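Local coordinates for protein Udp-n-acetylglucosamine pyrophosphorylase (Trypanosoma brucei, PDB 4BQH) that probably catalyses the formation of UDP-N-acetylglucosamine and diphosphate from UTP and N-acetylglucosamine 1-phosphate, at residues F148-E153 against D282-N287; V288-F293 against R424-D429; R461-A466 against I534-D539; T465-A470 against K489-V494. One frame throughout, in Å; residues are numbered along the deposited sequence.

Contact 1. Residues F148-E153 against D282-N287; sequences FMMHCE and DNLLAN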
# COMPACT_ATOMS: atom_id res chain seq x y z
N PHE A 148 0.20 -8.29 -9.33
CA PHE A 148 -0.19 -7.13 -10.16
C PHE A 148 -1.51 -7.39 -10.88
O PHE A 148 -2.40 -6.55 -10.86
CB PHE A 148 0.88 -6.75 -11.20
CG PHE A 148 1.99 -5.88 -10.67
CD1 PHE A 148 1.72 -4.75 -9.89
CD2 PHE A 148 3.32 -6.13 -11.03
CE1 PHE A 148 2.76 -3.93 -9.44
CE2 PHE A 148 4.37 -5.30 -10.59
CZ PHE A 148 4.09 -4.20 -9.78
N MET A 149 -1.65 -8.56 -11.50
CA MET A 149 -2.83 -8.85 -12.28
C MET A 149 -4.09 -8.80 -11.43
O MET A 149 -5.08 -8.21 -11.84
CB MET A 149 -2.71 -10.21 -12.97
CG MET A 149 -3.93 -10.58 -13.79
SD MET A 149 -3.43 -11.91 -14.89
CE MET A 149 -4.93 -12.11 -15.85
N MET A 150 -4.04 -9.39 -10.23
CA MET A 150 -5.21 -9.40 -9.36
C MET A 150 -5.57 -7.99 -8.87
O MET A 150 -6.75 -7.66 -8.77
CB MET A 150 -5.07 -10.40 -8.21
CG MET A 150 -5.25 -11.86 -8.68
SD MET A 150 -5.01 -13.10 -7.39
CE MET A 150 -3.28 -12.86 -7.05
N HIS A 151 -4.57 -7.16 -8.58
CA HIS A 151 -4.83 -5.75 -8.26
C HIS A 151 -5.57 -5.04 -9.36
O HIS A 151 -6.55 -4.35 -9.09
CB HIS A 151 -3.56 -4.97 -7.91
CG HIS A 151 -3.33 -4.83 -6.42
ND1 HIS A 151 -3.06 -5.89 -5.62
CD2 HIS A 151 -3.31 -3.71 -5.59
CE1 HIS A 151 -2.89 -5.46 -4.33
NE2 HIS A 151 -3.05 -4.14 -4.31
N CYS A 152 -5.12 -5.22 -10.60
CA CYS A 152 -5.74 -4.54 -11.74
C CYS A 152 -7.16 -5.04 -12.01
O CYS A 152 -8.04 -4.26 -12.40
CB CYS A 152 -4.87 -4.68 -12.99
SG CYS A 152 -3.27 -3.85 -12.84
N GLU A 153 -7.39 -6.33 -11.80
CA GLU A 153 -8.72 -6.87 -11.98
C GLU A 153 -9.67 -6.36 -10.90
O GLU A 153 -10.84 -6.13 -11.18
CB GLU A 153 -8.67 -8.40 -11.98
CG GLU A 153 -8.12 -8.91 -13.29
CD GLU A 153 -8.09 -10.43 -13.38
OE1 GLU A 153 -8.54 -11.12 -12.44
OE2 GLU A 153 -7.62 -10.93 -14.43
N ASP A 282 2.18 -6.52 -1.67
CA ASP A 282 2.25 -7.82 -0.95
C ASP A 282 0.95 -8.32 -0.32
O ASP A 282 0.87 -9.47 0.13
CB ASP A 282 3.40 -7.83 0.10
CG ASP A 282 3.09 -7.03 1.37
OD1 ASP A 282 1.95 -6.55 1.60
OD2 ASP A 282 4.04 -6.87 2.19
N ASN A 283 -0.08 -7.48 -0.29
CA ASN A 283 -1.30 -7.83 0.42
C ASN A 283 -2.27 -8.52 -0.51
O ASN A 283 -2.95 -7.87 -1.31
CB ASN A 283 -1.94 -6.58 1.01
CG ASN A 283 -3.14 -6.90 1.86
OD1 ASN A 283 -3.47 -8.07 2.06
ND2 ASN A 283 -3.82 -5.88 2.34
N LEU A 284 -2.33 -9.85 -0.42
CA LEU A 284 -3.20 -10.60 -1.31
C LEU A 284 -4.67 -10.24 -1.11
O LEU A 284 -5.47 -10.36 -2.05
CB LEU A 284 -3.04 -12.11 -1.08
CG LEU A 284 -3.80 -13.03 -2.05
CD1 LEU A 284 -3.29 -12.90 -3.49
CD2 LEU A 284 -3.67 -14.49 -1.60
N LEU A 285 -5.03 -9.83 0.11
CA LEU A 285 -6.42 -9.54 0.43
C LEU A 285 -6.80 -8.05 0.28
O LEU A 285 -7.86 -7.64 0.77
CB LEU A 285 -6.74 -10.00 1.84
CG LEU A 285 -7.05 -11.49 2.10
CD1 LEU A 285 -6.20 -12.49 1.32
CD2 LEU A 285 -6.91 -11.68 3.60
N ALA A 286 -5.98 -7.28 -0.41
CA ALA A 286 -6.14 -5.83 -0.44
C ALA A 286 -7.50 -5.45 -1.02
O ALA A 286 -7.91 -5.96 -2.07
CB ALA A 286 -5.03 -5.19 -1.26
N ASN A 287 -8.23 -4.60 -0.28
CA ASN A 287 -9.52 -4.16 -0.72
C ASN A 287 -9.28 -2.91 -1.56
O ASN A 287 -9.32 -1.77 -1.07
CB ASN A 287 -10.43 -3.93 0.47
CG ASN A 287 -11.87 -3.71 0.08
OD1 ASN A 287 -12.18 -3.57 -1.10
ND2 ASN A 287 -12.75 -3.70 1.05
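Met150 and His151, neighbours on one side of helix 147-166, meet the loop 282-287 at two separate points. At the first, the terminal methyl CE of Met150 rests on the branch CD1 of Leu284 at 3.6 Å. The thioether is extended as far as SD and then bends at chi3 (-65°), which brings CE onto the leucine. The CA-CB bond of Leu284 points away from the helix segment, but its CD1 branch still comes to the methionine; Ala451 and Val452 of helix 448-471 also touch this leucine. At the second point the imidazole of His151 approaches a type I beta turn running from Asn283 to Ala286. Its atom CE1 lies 3.8 Å from the Ala286 methyl CB, which meets the ring obliquely, while the carbonyl O of Asn283 sits at the ring edge, near its plane, 3.9 Å from His151 CE1. That same oxygen of Asn283 closes the turn by accepting from Ala286 N at 3.2 Å.

The packing is close at these buried side chains and slackens toward the side chain of the partly exposed Asn283, which stays 5.5 Å or more from the helix segment. Asn283 OD1 instead folds back on Leu285 N (3.1 Å), forming an Asx turn, and takes a second hydrogen bond from Gly435 N; ND2 donates to Glu433 O. Lys154, one turn further along the helix, bonds to Ala286 O. The arrangement joins the helix of a beta-alpha-beta crossover, between parallel strands 114-119 and 175-180, to the loop leaving strand 275-280, in the nucleotide-sugar transferase fold of the GT-A clan.

Contact 2. Residues V288-F293 against R424-D429; sequences VADPVF and RIMQVD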
# COMPACT_ATOMS: atom_id res chain seq x y z
N VAL A 288 -9.01 -3.14 -2.84
CA VAL A 288 -8.53 -2.12 -3.77
C VAL A 288 -9.69 -1.23 -4.25
O VAL A 288 -10.72 -1.74 -4.70
CB VAL A 288 -7.83 -2.77 -4.98
CG1 VAL A 288 -7.40 -1.73 -6.00
CG2 VAL A 288 -6.65 -3.60 -4.51
N ALA A 289 -9.50 0.09 -4.16
CA ALA A 289 -10.57 1.07 -4.43
C ALA A 289 -11.82 0.77 -3.60
O ALA A 289 -12.93 0.65 -4.12
CB ALA A 289 -10.87 1.16 -5.93
N ASP A 290 -11.63 0.60 -2.30
CA ASP A 290 -12.71 0.21 -1.39
C ASP A 290 -13.70 1.37 -1.27
O ASP A 290 -13.35 2.40 -0.70
CB ASP A 290 -12.08 -0.08 -0.01
CG ASP A 290 -13.09 -0.41 1.05
OD1 ASP A 290 -14.31 -0.38 0.82
OD2 ASP A 290 -12.64 -0.73 2.18
N PRO A 291 -14.94 1.20 -1.79
CA PRO A 291 -15.91 2.30 -1.76
C PRO A 291 -16.38 2.66 -0.34
O PRO A 291 -16.78 3.80 -0.12
CB PRO A 291 -17.07 1.77 -2.62
CG PRO A 291 -17.02 0.27 -2.39
CD PRO A 291 -15.53 -0.02 -2.40
N VAL A 292 -16.33 1.73 0.61
CA VAL A 292 -16.70 2.09 2.01
C VAL A 292 -15.61 2.99 2.63
O VAL A 292 -15.93 3.97 3.31
CB VAL A 292 -16.94 0.84 2.87
CG1 VAL A 292 -17.21 1.18 4.34
CG2 VAL A 292 -18.09 0.02 2.27
N PHE A 293 -14.36 2.64 2.40
CA PHE A 293 -13.19 3.42 2.86
C PHE A 293 -13.28 4.84 2.27
O PHE A 293 -13.16 5.83 2.98
CB PHE A 293 -11.96 2.68 2.30
CG PHE A 293 -10.63 3.02 2.93
CD1 PHE A 293 -10.51 3.59 4.19
CD2 PHE A 293 -9.48 2.64 2.26
CE1 PHE A 293 -9.23 3.81 4.75
CE2 PHE A 293 -8.20 2.86 2.81
CZ PHE A 293 -8.10 3.45 4.06
N ARG A 424 -9.06 9.99 10.64
CA ARG A 424 -10.00 8.95 11.06
C ARG A 424 -9.38 7.56 10.99
O ARG A 424 -8.49 7.28 10.17
CB ARG A 424 -11.26 8.98 10.19
CG ARG A 424 -12.08 10.29 10.25
CD ARG A 424 -12.79 10.36 11.59
NE ARG A 424 -13.61 11.57 11.73
CZ ARG A 424 -13.20 12.71 12.27
NH1 ARG A 424 -11.94 12.86 12.72
NH2 ARG A 424 -14.05 13.74 12.35
N ILE A 425 -9.87 6.69 11.86
CA ILE A 425 -9.50 5.27 11.89
C ILE A 425 -10.70 4.46 11.45
O ILE A 425 -11.84 4.72 11.90
CB ILE A 425 -9.15 4.85 13.33
CG1 ILE A 425 -7.79 5.46 13.72
CG2 ILE A 425 -9.13 3.31 13.44
CD1 ILE A 425 -7.47 5.38 15.21
N MET A 426 -10.46 3.46 10.59
CA MET A 426 -11.49 2.47 10.24
C MET A 426 -10.94 1.10 10.65
O MET A 426 -9.98 0.62 10.07
CB MET A 426 -11.83 2.53 8.75
CG MET A 426 -13.00 1.62 8.35
SD MET A 426 -13.54 2.00 6.66
CE MET A 426 -12.31 1.21 5.73
N GLN A 427 -11.52 0.52 11.70
CA GLN A 427 -11.07 -0.77 12.22
C GLN A 427 -11.79 -1.86 11.41
O GLN A 427 -13.00 -1.91 11.41
CB GLN A 427 -11.38 -0.90 13.71
CG GLN A 427 -10.93 -2.22 14.36
CD GLN A 427 -9.61 -2.10 15.12
OE1 GLN A 427 -8.60 -1.62 14.58
NE2 GLN A 427 -9.61 -2.56 16.37
N VAL A 428 -11.01 -2.70 10.73
CA VAL A 428 -11.55 -3.69 9.79
C VAL A 428 -11.19 -5.11 10.22
O VAL A 428 -10.37 -5.32 11.10
CB VAL A 428 -11.08 -3.44 8.32
CG1 VAL A 428 -11.55 -2.08 7.81
CG2 VAL A 428 -9.56 -3.58 8.17
N ASP A 429 -11.84 -6.07 9.56
CA ASP A 429 -11.70 -7.49 9.80
C ASP A 429 -10.41 -8.00 9.13
O ASP A 429 -10.34 -8.08 7.91
CB ASP A 429 -12.95 -8.14 9.18
CG ASP A 429 -13.22 -9.53 9.69
OD1 ASP A 429 -12.25 -10.32 9.83
OD2 ASP A 429 -14.44 -9.83 9.92
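The first turn of helix 291-300 lies beside strand 423-427, with the CA atoms of Phe293 and Met426 7.6 Å apart. Two motifs meet here, an N-capped helix start and a Met-aromatic contact, where the helix packs against the mixed central sheet, in which strand 423-427 runs parallel to 304-309. Met426 is the one strand residue that reaches across. Its chain extends straight to SD and bends at chi3 (77°), swinging the methyl CE into the corner between the Phe293 ring and its backbone. Met426 SD is 5.4 Å from the centroid of the Phe293 ring and 61° off the ring normal, an oblique approach. Val292 CG1 lies 4.4 Å from Met426 SD. Asp290, coming from the opposite direction to Met426, caps the helix through OD1, which receives Val292 N at 2.9 Å and, weakly, Phe293 N. The Val292 N-H arrives from above the carboxylate plane, 44° out of it. The other oxygen of Asp290, OD2, forms a salt bridge with Lys307 of strand 304-309, tying the helix start to the sheet, and lies 4.1 Å from Met426 CE. The nearest approach of all is between that methyl CE of Met426 and Phe293 CD1, at 3.4 Å.

Contact 3. Residues R461-A466 against I534-D539; sequences RWLITA and IFIRRD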
# COMPACT_ATOMS: atom_id res chain seq x y z
N ARG A 461 -17.09 -17.86 2.45
CA ARG A 461 -18.15 -17.16 3.13
C ARG A 461 -19.08 -16.47 2.13
O ARG A 461 -20.29 -16.49 2.31
CB ARG A 461 -17.60 -16.13 4.13
CG ARG A 461 -17.05 -16.76 5.41
CD ARG A 461 -16.56 -15.72 6.43
NE ARG A 461 -15.45 -14.86 5.96
CZ ARG A 461 -14.16 -15.14 6.12
NH1 ARG A 461 -13.78 -16.26 6.72
NH2 ARG A 461 -13.23 -14.29 5.68
N TRP A 462 -18.52 -15.87 1.08
CA TRP A 462 -19.37 -15.15 0.13
C TRP A 462 -20.31 -16.09 -0.56
O TRP A 462 -21.49 -15.78 -0.76
CB TRP A 462 -18.57 -14.45 -0.94
CG TRP A 462 -17.69 -13.35 -0.50
CD1 TRP A 462 -17.69 -12.68 0.73
CD2 TRP A 462 -16.69 -12.67 -1.31
NE1 TRP A 462 -16.72 -11.70 0.74
CE2 TRP A 462 -16.11 -11.63 -0.46
CE3 TRP A 462 -16.23 -12.83 -2.61
CZ2 TRP A 462 -15.11 -10.80 -0.92
CZ3 TRP A 462 -15.21 -11.99 -3.06
CH2 TRP A 462 -14.65 -11.01 -2.22
N LEU A 463 -19.78 -17.24 -0.96
CA LEU A 463 -20.59 -18.21 -1.71
C LEU A 463 -21.69 -18.82 -0.84
O LEU A 463 -22.84 -18.94 -1.31
CB LEU A 463 -19.68 -19.30 -2.30
CG LEU A 463 -20.42 -20.35 -3.14
CD1 LEU A 463 -21.22 -19.68 -4.25
CD2 LEU A 463 -19.41 -21.35 -3.71
N ILE A 464 -21.37 -19.16 0.41
CA ILE A 464 -22.38 -19.67 1.37
C ILE A 464 -23.49 -18.65 1.57
O ILE A 464 -24.67 -18.99 1.50
CB ILE A 464 -21.76 -20.13 2.71
CG1 ILE A 464 -20.94 -21.38 2.47
CG2 ILE A 464 -22.84 -20.44 3.76
CD1 ILE A 464 -20.07 -21.78 3.64
N THR A 465 -23.12 -17.38 1.73
CA THR A 465 -24.11 -16.30 1.80
C THR A 465 -24.99 -16.20 0.56
O THR A 465 -26.22 -16.04 0.67
CB THR A 465 -23.41 -14.93 2.05
OG1 THR A 465 -22.73 -14.99 3.30
CG2 THR A 465 -24.45 -13.80 2.07
N ALA A 466 -24.38 -16.29 -0.62
CA ALA A 466 -25.16 -16.24 -1.86
C ALA A 466 -26.13 -17.43 -1.96
O ALA A 466 -27.28 -17.27 -2.37
CB ALA A 466 -24.24 -16.20 -3.07
N ILE A 534 -14.50 -24.91 -5.30
CA ILE A 534 -15.33 -24.43 -6.42
C ILE A 534 -14.64 -23.20 -7.00
O ILE A 534 -14.35 -22.24 -6.26
CB ILE A 534 -16.75 -24.11 -5.91
CG1 ILE A 534 -17.48 -25.39 -5.45
CG2 ILE A 534 -17.56 -23.35 -6.97
CD1 ILE A 534 -17.81 -26.33 -6.58
N PHE A 535 -14.35 -23.22 -8.30
CA PHE A 535 -13.68 -22.13 -8.99
C PHE A 535 -14.71 -21.29 -9.77
O PHE A 535 -15.39 -21.82 -10.63
CB PHE A 535 -12.58 -22.70 -9.89
CG PHE A 535 -11.75 -21.66 -10.61
CD1 PHE A 535 -11.55 -20.39 -10.06
CD2 PHE A 535 -11.14 -21.96 -11.82
CE1 PHE A 535 -10.80 -19.44 -10.73
CE2 PHE A 535 -10.37 -21.02 -12.49
CZ PHE A 535 -10.21 -19.75 -11.95
N ILE A 536 -14.87 -20.02 -9.41
CA ILE A 536 -15.86 -19.14 -10.08
C ILE A 536 -15.07 -18.06 -10.82
O ILE A 536 -14.32 -17.30 -10.21
CB ILE A 536 -16.89 -18.54 -9.09
CG1 ILE A 536 -17.57 -19.63 -8.24
CG2 ILE A 536 -17.92 -17.68 -9.84
CD1 ILE A 536 -18.60 -19.14 -7.26
N ARG A 537 -15.21 -18.02 -12.15
CA ARG A 537 -14.48 -17.07 -13.00
C ARG A 537 -15.37 -16.64 -14.16
O ARG A 537 -16.38 -17.30 -14.44
CB ARG A 537 -13.11 -17.59 -13.49
CG ARG A 537 -13.12 -18.71 -14.52
CD ARG A 537 -13.67 -19.99 -13.91
NE ARG A 537 -13.41 -21.16 -14.75
CZ ARG A 537 -13.69 -22.42 -14.40
NH1 ARG A 537 -14.25 -22.70 -13.22
NH2 ARG A 537 -13.41 -23.40 -15.24
N ARG A 538 -15.03 -15.51 -14.78
CA ARG A 538 -15.78 -15.06 -15.97
C ARG A 538 -15.49 -15.98 -17.13
O ARG A 538 -14.36 -16.45 -17.31
CB ARG A 538 -15.41 -13.64 -16.36
CG ARG A 538 -16.13 -12.58 -15.56
CD ARG A 538 -16.32 -11.30 -16.37
NE ARG A 538 -15.19 -10.98 -17.25
CZ ARG A 538 -14.76 -9.74 -17.53
NH1 ARG A 538 -15.33 -8.69 -16.97
NH2 ARG A 538 -13.72 -9.55 -18.34
N ASP A 539 -16.52 -16.24 -17.93
CA ASP A 539 -16.39 -17.05 -19.14
C ASP A 539 -15.25 -16.65 -20.06
O ASP A 539 -14.61 -17.52 -20.68
CB ASP A 539 -17.71 -17.06 -19.91
CG ASP A 539 -18.68 -18.12 -19.40
OD1 ASP A 539 -18.35 -18.86 -18.45
OD2 ASP A 539 -19.80 -18.20 -19.96
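Leu463 of helix 448-471 sends its two methyl branches to two different residues of strand 533-536. Leu463 CD1 meets the terminal methyl CD1 of Ile536 at 4.0 Å, and Leu463 CD2 faces the branch methyl CG2 of Ile534 at 4.2 Å, so the forked end of the leucine spans two strand residues that point to the same side. With CG anti to the backbone N (chi1 -178°), the fork stands out from the helix toward the strand. The isoleucines answer differently: Ile536 extends its longer arm to the helix, whereas Ile534 offers only its short branch and its CD1 leads away.

Around this first shell, Leu519 and Val522 of helix 519-528 also pack on Leu463, and Val522 touches Ile536 as well. That helix connects strands 501-504 and 533-536, which pair in parallel, a beta-alpha-beta crossover in the C-terminal part of the chain. Ala502 of the neighbouring strand and Met495 of helix 485-497 add further cover to Leu463.

Phe535, between the two isoleucines, points off the other side of the strand. There Arg537 folds back along it: its CD lies over one face of the Phe535 ring, 3.7 Å above the plane and offset toward the rim. The guanidinium NH1 of Arg537 donates in its own plane to Phe535 O at 3.0 Å (angle 136°), reaching that oxygen from above the carbonyl plane.

Contact 4. Residues T465-A470 against K489-V494; sequences TALETA and KEAVAV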
# COMPACT_ATOMS: atom_id res chain seq x y z
N THR A 465 -23.12 -17.38 1.73
CA THR A 465 -24.11 -16.30 1.80
C THR A 465 -24.99 -16.20 0.56
O THR A 465 -26.22 -16.04 0.67
CB THR A 465 -23.41 -14.93 2.05
OG1 THR A 465 -22.73 -14.99 3.30
CG2 THR A 465 -24.45 -13.80 2.07
N ALA A 466 -24.38 -16.29 -0.62
CA ALA A 466 -25.16 -16.24 -1.86
C ALA A 466 -26.13 -17.43 -1.96
O ALA A 466 -27.28 -17.27 -2.37
CB ALA A 466 -24.24 -16.20 -3.07
N LEU A 467 -25.66 -18.61 -1.54
CA LEU A 467 -26.50 -19.81 -1.56
C LEU A 467 -27.67 -19.71 -0.59
O LEU A 467 -28.80 -20.11 -0.92
CB LEU A 467 -25.65 -21.05 -1.25
CG LEU A 467 -24.84 -21.57 -2.44
CD1 LEU A 467 -23.81 -22.62 -2.03
CD2 LEU A 467 -25.79 -22.11 -3.52
N GLU A 468 -27.42 -19.15 0.59
CA GLU A 468 -28.45 -18.98 1.61
C GLU A 468 -29.51 -17.95 1.21
O GLU A 468 -30.69 -18.11 1.56
CB GLU A 468 -27.85 -18.63 2.97
CG GLU A 468 -27.27 -19.83 3.71
CD GLU A 468 -26.50 -19.44 4.95
OE1 GLU A 468 -25.96 -18.30 4.99
OE2 GLU A 468 -26.42 -20.26 5.88
N THR A 469 -29.10 -16.91 0.49
CA THR A 469 -30.05 -15.93 -0.03
C THR A 469 -30.99 -16.59 -1.04
O THR A 469 -32.21 -16.37 -0.99
CB THR A 469 -29.37 -14.69 -0.63
OG1 THR A 469 -28.54 -14.10 0.37
CG2 THR A 469 -30.42 -13.66 -1.07
N ALA A 470 -30.41 -17.39 -1.94
CA ALA A 470 -31.19 -18.14 -2.93
C ALA A 470 -32.13 -19.15 -2.26
O ALA A 470 -33.26 -19.35 -2.74
CB ALA A 470 -30.28 -18.81 -3.94
N LYS A 489 -30.49 -25.17 -0.62
CA LYS A 489 -30.40 -25.63 0.76
C LYS A 489 -29.54 -26.89 0.85
O LYS A 489 -28.67 -26.99 1.72
CB LYS A 489 -31.82 -25.93 1.26
CG LYS A 489 -32.10 -25.51 2.69
CD LYS A 489 -33.60 -25.29 2.86
CE LYS A 489 -33.87 -24.10 3.77
NZ LYS A 489 -35.31 -23.69 3.73
N GLU A 490 -29.76 -27.84 -0.05
CA GLU A 490 -28.92 -29.04 -0.12
C GLU A 490 -27.46 -28.71 -0.45
O GLU A 490 -26.53 -29.28 0.14
CB GLU A 490 -29.46 -30.03 -1.14
CG GLU A 490 -30.61 -30.88 -0.62
CD GLU A 490 -31.50 -31.42 -1.73
OE1 GLU A 490 -31.08 -31.44 -2.91
OE2 GLU A 490 -32.65 -31.81 -1.42
N ALA A 491 -27.26 -27.80 -1.40
CA ALA A 491 -25.92 -27.37 -1.80
C ALA A 491 -25.13 -26.76 -0.63
O ALA A 491 -23.93 -27.03 -0.49
CB ALA A 491 -25.98 -26.42 -2.99
N VAL A 492 -25.81 -25.97 0.21
CA VAL A 492 -25.17 -25.36 1.37
C VAL A 492 -24.77 -26.46 2.35
O VAL A 492 -23.69 -26.41 2.95
CB VAL A 492 -26.08 -24.34 2.10
CG1 VAL A 492 -25.40 -23.80 3.35
CG2 VAL A 492 -26.44 -23.20 1.18
N ALA A 493 -25.66 -27.45 2.52
CA ALA A 493 -25.37 -28.55 3.43
C ALA A 493 -24.14 -29.32 2.97
O ALA A 493 -23.32 -29.74 3.82
CB ALA A 493 -26.58 -29.47 3.58
N VAL A 494 -23.99 -29.51 1.66
CA VAL A 494 -22.78 -30.11 1.09
C VAL A 494 -21.53 -29.26 1.37
O VAL A 494 -20.50 -29.81 1.75
CB VAL A 494 -22.93 -30.42 -0.42
CG1 VAL A 494 -21.63 -30.93 -1.03
CG2 VAL A 494 -24.02 -31.46 -0.63
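An antiparallel helix pair brings Leu467 of helix 448-471 against Val492 of helix 485-497; the short segments run at 153° to each other, with their axes 9.0 Å apart. The central touch is between Leu467 CB and Val492 CG2 at 3.3 Å, tighter than usual for two carbons. The two side chains run by one another head to tail, which puts the valine methyl at the root of the leucine, and Leu467 CD1 passes the same Val492 CG2 at 4.2 Å. Val492 has CG1 anti to its backbone N (chi1 177°), which sets CG2 beside that N and against the partner helix. The other leucine branch, Leu467 CD2, reaches the methyl CB of Ala491 at 4.3 Å.

Helix 519-528 joins the pair to make a three-helix cluster in the C-terminal part of the fold: its Ile523 touches Leu467 and its Leu526 touches Ala491. Toward the margin of the interface, the aliphatic part of Glu468 passes Val492, with Glu468 CG 4.3 Å from Val492 CG2, while its carboxylate forms a salt bridge with Arg496, one turn further along helix 485-497.

Thr465 and Thr469 lie on an exposed side of helix 448-471. There the hydroxyl OG1 of Thr469 donates to Thr465 O at 3.0 Å. This carbonyl also accepts the helical bond from Thr469 N, and the two donors arrive from opposite faces of its plane.

Contacts 1 and 2 lie in the central GT-A part of the enzyme, their centres 15 Å apart, and follow each other along the loop and helix start after strand 275-280; Val288 CG2 packs on His151 CD2 at 3.5 Å and joins them. Contacts 3 and 4, centres 11 Å apart, both use helix 448-471, share Thr465 and Ala466, and touch where Ile464 CG2 lies 4.2 Å from Val492 CG1. They lie in the C-terminal part of the chain, farther from its centre. Contacts 1 and 3 have centres 18 Å apart, yet helix 448-471 spans the distance, physically joining the C-terminal helices and two-strand sheet to the loop after strand 275-280 of the central sheet.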